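Local coordinates for protein laminin subunit ALPHA-1 (Mus musculus, PDB 2JD4) that forms the C-terminal LG4-5 domain pair of a basement-membrane laminin, binds magnesium ions and probably helps anchor laminin to cell surfaces, at residues 196-208 with 341-353. The protein carries 4 engineered substitutions. Sequence-based numbering, arbitrary orientation.
Sequences VAQEGTFFEGSGY and RASFRGCVRNLRL
F203 and F344 meet edge to face: the rim of F344 points at the face of F203, with ring centroids 5.8 Å apart and planes at 76°. F203 has CG anti to its carbonyl carbon and beside its backbone N (chi1 -69°), and CE1 comes within 3.9 Å of V348 CG2. The F203 and V348 side chains lie with T201 on one face of the antiparallel strands 201-204 and 347-353, where T201-V348 and F203-G346 are hydrogen-bonded pairs. F203 N to G346 O, 2.8 Å, is the shortest of their four bonds. On the other face, C347 SG, disulfide-bonded to C378, sits at the edge of the F202 ring, 5.2 Å from its centroid. Near the margin of the pairing, R345, extended from CG to NE, brings NH1 close to F202 CZ with guanidinium and ring planes 78° apart, and donates NH1 to E204 O (2.7 Å). Past the corner at G205 and S206, S343 OG donates to a lone pair of G207 O, in the carbonyl plane, at 2.7 Å. At the opposite end R349, bent at chi2 and chi3, brings NH2 to E199 O (3.0 Å), with a weak second bond from NE; E382 pairs with NH2 and W285 adds a cation-pi contact. A leucine in place of R349 would probably leave E199 O without these donors and E382 without its ionic mate. In this laminin G β-sandwich, side-chain donors from S343, R345 and R349 thus grip main-chain carbonyls at both ends of the pairing, and the C347-C378 disulfide covalently links strand 347-353 to strand 378-379, itself paired with 197-198.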
loop_
_atom_site.group_PDB
_atom_site.type_symbol
_atom_site.label_atom_id
_atom_site.label_comp_id
_atom_site.label_asym_id
_atom_site.label_seq_id
_atom_site.Cartn_x
_atom_site.Cartn_y
_atom_site.Cartn_z
ATOM N N VAL A 196 11.635 -8.770 9.089
ATOM C CA VAL A 196 10.531 -8.480 10.003
ATOM C C VAL A 196 9.852 -7.183 9.565
ATOM O O VAL A 196 10.513 -6.153 9.428
ATOM C CB VAL A 196 11.026 -8.278 11.453
ATOM C CG1 VAL A 196 9.839 -8.032 12.366
ATOM C CG2 VAL A 196 11.814 -9.489 11.917
ATOM N N ALA A 197 8.534 -7.231 9.358
ATOM C CA ALA A 197 7.792 -6.050 8.925
ATOM C C ALA A 197 6.541 -5.797 9.765
ATOM O O ALA A 197 6.079 -6.675 10.499
ATOM C CB ALA A 197 7.401 -6.189 7.452
ATOM N N GLN A 198 6.013 -4.582 9.654
ATOM C CA GLN A 198 4.809 -4.178 10.367
ATOM C C GLN A 198 3.942 -3.402 9.382
ATOM O O GLN A 198 4.443 -2.904 8.378
ATOM C CB GLN A 198 5.167 -3.309 11.582
ATOM C CG GLN A 198 5.946 -2.024 11.284
ATOM C CD GLN A 198 6.277 -1.232 12.555
ATOM O OE1 GLN A 198 5.395 -0.925 13.351
ATOM N NE2 GLN A 198 7.554 -0.904 12.740
ATOM N N GLU A 199 2.645 -3.307 9.648
ATOM C CA GLU A 199 1.761 -2.592 8.735
ATOM C C GLU A 199 2.169 -1.132 8.565
ATOM O O GLU A 199 2.332 -0.409 9.551
ATOM C CB GLU A 199 0.315 -2.655 9.220
ATOM C CG GLU A 199 -0.654 -1.929 8.291
ATOM C CD GLU A 199 -2.101 -2.131 8.679
ATOM O OE1 GLU A 199 -2.352 -2.711 9.758
ATOM O OE2 GLU A 199 -2.986 -1.705 7.907
ATOM N N GLY A 200 2.325 -0.707 7.312
ATOM C CA GLY A 200 2.707 0.669 7.031
ATOM C C GLY A 200 3.578 0.896 5.803
ATOM O O GLY A 200 4.011 -0.046 5.133
ATOM N N THR A 201 3.839 2.171 5.514
ATOM C CA THR A 201 4.661 2.562 4.380
ATOM C C THR A 201 5.932 3.254 4.861
ATOM O O THR A 201 5.866 4.245 5.593
ATOM C CB THR A 201 3.909 3.540 3.467
ATOM O OG1 THR A 201 2.835 2.859 2.812
ATOM C CG2 THR A 201 4.850 4.139 2.442
ATOM N N PHE A 202 7.078 2.745 4.429
ATOM C CA PHE A 202 8.365 3.314 4.820
ATOM C C PHE A 202 8.792 4.504 3.951
ATOM O O PHE A 202 8.674 4.462 2.724
ATOM C CB PHE A 202 9.450 2.239 4.748
ATOM C CG PHE A 202 10.794 2.703 5.242
ATOM C CD1 PHE A 202 10.937 3.198 6.536
ATOM C CD2 PHE A 202 11.915 2.631 4.420
ATOM C CE1 PHE A 202 12.181 3.615 7.008
ATOM C CE2 PHE A 202 13.170 3.049 4.885
ATOM C CZ PHE A 202 13.298 3.539 6.180
ATOM N N PHE A 203 9.277 5.555 4.618
ATOM C CA PHE A 203 9.777 6.775 3.983
ATOM C C PHE A 203 11.238 6.874 4.460
ATOM O O PHE A 203 11.482 7.095 5.645
ATOM C CB PHE A 203 9.010 8.010 4.473
ATOM C CG PHE A 203 7.576 8.086 4.004
ATOM C CD1 PHE A 203 6.602 7.238 4.526
ATOM C CD2 PHE A 203 7.195 9.049 3.071
ATOM C CE1 PHE A 203 5.269 7.348 4.128
ATOM C CE2 PHE A 203 5.869 9.173 2.665
ATOM C CZ PHE A 203 4.899 8.321 3.195
ATOM N N GLU A 204 12.196 6.716 3.554
ATOM C CA GLU A 204 13.612 6.740 3.930
ATOM C C GLU A 204 14.218 8.102 4.290
ATOM O O GLU A 204 15.332 8.153 4.825
ATOM C CB GLU A 204 14.461 6.083 2.834
ATOM C CG GLU A 204 14.649 6.917 1.574
ATOM C CD GLU A 204 15.415 6.177 0.487
ATOM O OE1 GLU A 204 15.811 6.818 -0.506
ATOM O OE2 GLU A 204 15.618 4.955 0.618
ATOM N N GLY A 205 13.510 9.189 3.984
ATOM C CA GLY A 205 14.002 10.520 4.315
ATOM C C GLY A 205 14.636 11.287 3.169
ATOM O O GLY A 205 15.215 12.353 3.381
ATOM N N SER A 206 14.512 10.768 1.950
ATOM C CA SER A 206 15.112 11.411 0.788
ATOM C C SER A 206 14.134 11.999 -0.225
ATOM O O SER A 206 14.523 12.848 -1.029
ATOM C CB SER A 206 16.006 10.415 0.051
ATOM O OG SER A 206 15.220 9.389 -0.547
ATOM N N GLY A 207 12.878 11.558 -0.201
ATOM C CA GLY A 207 11.937 12.060 -1.186
ATOM C C GLY A 207 10.507 12.361 -0.770
ATOM O O GLY A 207 10.275 13.073 0.202
ATOM N N TYR A 208 9.549 11.802 -1.510
ATOM C CA TYR A 208 8.128 12.052 -1.254
ATOM C C TYR A 208 7.248 11.169 -2.134
ATOM O O TYR A 208 7.736 10.426 -2.988
ATOM C CB TYR A 208 7.817 13.510 -1.604
ATOM C CG TYR A 208 8.140 13.799 -3.052
ATOM C CD1 TYR A 208 7.194 13.588 -4.052
ATOM C CD2 TYR A 208 9.430 14.157 -3.437
ATOM C CE1 TYR A 208 7.524 13.713 -5.395
ATOM C CE2 TYR A 208 9.771 14.286 -4.779
ATOM C CZ TYR A 208 8.819 14.057 -5.750
ATOM O OH TYR A 208 9.166 14.132 -7.081
ATOM N N ARG A 341 10.880 21.881 4.655
ATOM C CA ARG A 341 11.152 21.276 3.360
ATOM C C ARG A 341 11.809 19.897 3.561
ATOM O O ARG A 341 12.119 19.192 2.598
ATOM C CB ARG A 341 12.091 22.213 2.595
ATOM C CG ARG A 341 12.287 21.929 1.135
ATOM C CD ARG A 341 13.142 23.029 0.504
ATOM N NE ARG A 341 12.457 24.321 0.433
ATOM C CZ ARG A 341 11.581 24.660 -0.512
ATOM N NH1 ARG A 341 11.271 23.803 -1.472
ATOM N NH2 ARG A 341 11.025 25.864 -0.511
ATOM N N ALA A 342 12.008 19.517 4.822
ATOM C CA ALA A 342 12.652 18.251 5.172
ATOM C C ALA A 342 11.766 17.025 4.948
ATOM O O ALA A 342 10.646 16.975 5.442
ATOM C CB ALA A 342 13.108 18.301 6.631
ATOM N N SER A 343 12.274 16.037 4.211
ATOM C CA SER A 343 11.513 14.812 3.939
ATOM C C SER A 343 11.388 13.944 5.199
ATOM O O SER A 343 12.351 13.773 5.945
ATOM C CB SER A 343 12.186 13.992 2.826
ATOM O OG SER A 343 12.094 14.624 1.555
ATOM N N PHE A 344 10.192 13.404 5.424
ATOM C CA PHE A 344 9.908 12.538 6.571
ATOM C C PHE A 344 10.702 11.226 6.499
ATOM O O PHE A 344 11.006 10.727 5.412
ATOM C CB PHE A 344 8.403 12.213 6.592
ATOM C CG PHE A 344 7.965 11.311 7.726
ATOM C CD1 PHE A 344 7.888 11.789 9.030
ATOM C CD2 PHE A 344 7.557 10.003 7.470
ATOM C CE1 PHE A 344 7.403 10.985 10.059
ATOM C CE2 PHE A 344 7.069 9.185 8.495
ATOM C CZ PHE A 344 6.991 9.682 9.793
ATOM N N ARG A 345 11.053 10.686 7.666
ATOM C CA ARG A 345 11.742 9.396 7.753
ATOM C C ARG A 345 11.015 8.597 8.831
ATOM O O ARG A 345 10.966 9.009 9.986
ATOM C CB ARG A 345 13.215 9.543 8.142
ATOM C CG ARG A 345 13.908 8.177 8.265
ATOM C CD ARG A 345 15.390 8.285 8.582
ATOM N NE ARG A 345 15.960 6.969 8.876
ATOM C CZ ARG A 345 16.160 6.011 7.974
ATOM N NH1 ARG A 345 15.848 6.212 6.703
ATOM N NH2 ARG A 345 16.663 4.841 8.347
ATOM N N GLY A 346 10.450 7.459 8.439
ATOM C CA GLY A 346 9.701 6.619 9.358
ATOM C C GLY A 346 8.575 5.946 8.583
ATOM O O GLY A 346 8.703 5.736 7.379
ATOM N N CYS A 347 7.478 5.593 9.248
ATOM C CA CYS A 347 6.363 4.968 8.530
ATOM C C CYS A 347 5.038 5.674 8.827
ATOM O O CYS A 347 4.861 6.285 9.890
ATOM C CB CYS A 347 6.234 3.469 8.885
ATOM S SG CYS A 347 7.706 2.440 8.546
ATOM N N VAL A 348 4.122 5.592 7.865
ATOM C CA VAL A 348 2.786 6.168 7.983
ATOM C C VAL A 348 1.781 5.065 7.619
ATOM O O VAL A 348 2.019 4.283 6.698
ATOM C CB VAL A 348 2.611 7.359 7.019
ATOM C CG1 VAL A 348 1.150 7.809 6.987
ATOM C CG2 VAL A 348 3.523 8.498 7.448
ATOM N N ARG A 349 0.666 5.004 8.342
ATOM C CA ARG A 349 -0.349 3.984 8.095
ATOM C C ARG A 349 -1.746 4.583 8.258
ATOM O O ARG A 349 -1.920 5.608 8.925
ATOM C CB ARG A 349 -0.168 2.825 9.085
ATOM C CG ARG A 349 -1.161 2.831 10.243
ATOM C CD ARG A 349 -0.590 2.308 11.564
ATOM N NE ARG A 349 0.115 1.039 11.449
ATOM C CZ ARG A 349 0.501 0.300 12.489
ATOM N NH1 ARG A 349 0.241 0.694 13.729
ATOM N NH2 ARG A 349 1.169 -0.827 12.292
ATOM N N ASN A 350 -2.734 3.938 7.645
ATOM C CA ASN A 350 -4.126 4.374 7.724
ATOM C C ASN A 350 -4.355 5.848 7.406
ATOM O O ASN A 350 -5.009 6.565 8.170
ATOM C CB ASN A 350 -4.695 4.054 9.111
ATOM C CG ASN A 350 -4.742 2.562 9.391
ATOM O OD1 ASN A 350 -5.192 1.779 8.553
ATOM N ND2 ASN A 350 -4.283 2.160 10.575
ATOM N N LEU A 351 -3.823 6.294 6.275
ATOM C CA LEU A 351 -3.985 7.680 5.843
ATOM C C LEU A 351 -5.359 7.833 5.192
ATOM O O LEU A 351 -5.641 7.189 4.179
ATOM C CB LEU A 351 -2.902 8.039 4.827
ATOM C CG LEU A 351 -2.929 9.458 4.262
ATOM C CD1 LEU A 351 -2.708 10.469 5.376
ATOM C CD2 LEU A 351 -1.848 9.590 3.204
ATOM N N ARG A 352 -6.201 8.693 5.756
ATOM C CA ARG A 352 -7.546 8.880 5.219
ATOM C C ARG A 352 -8.043 10.321 5.245
ATOM O O ARG A 352 -7.653 11.115 6.096
ATOM C CB ARG A 352 -8.525 7.993 5.989
ATOM C CG ARG A 352 -8.537 8.289 7.486
ATOM C CD ARG A 352 -8.703 7.034 8.349
ATOM N NE ARG A 352 -10.050 6.470 8.307
ATOM C CZ ARG A 352 -10.526 5.722 7.316
ATOM N NH1 ARG A 352 -9.767 5.435 6.266
ATOM N NH2 ARG A 352 -11.767 5.254 7.379
ATOM N N LEU A 353 -8.919 10.646 4.300
ATOM C CA LEU A 353 -9.494 11.983 4.209
ATOM C C LEU A 353 -11.016 11.921 4.283
ATOM O O LEU A 353 -11.655 11.176 3.541
ATOM C CB LEU A 353 -9.061 12.664 2.908
ATOM C CG LEU A 353 -7.651 13.265 2.865
ATOM C CD1 LEU A 353 -6.615 12.194 3.121
ATOM C CD2 LEU A 353 -7.420 13.911 1.509
HETATM O O HOH W 1 -2.587 1.236 6.607
HETATM O O HOH W 2 0.626 3.027 4.215
HETATM O O HOH W 3 14.936 13.996 6.139
#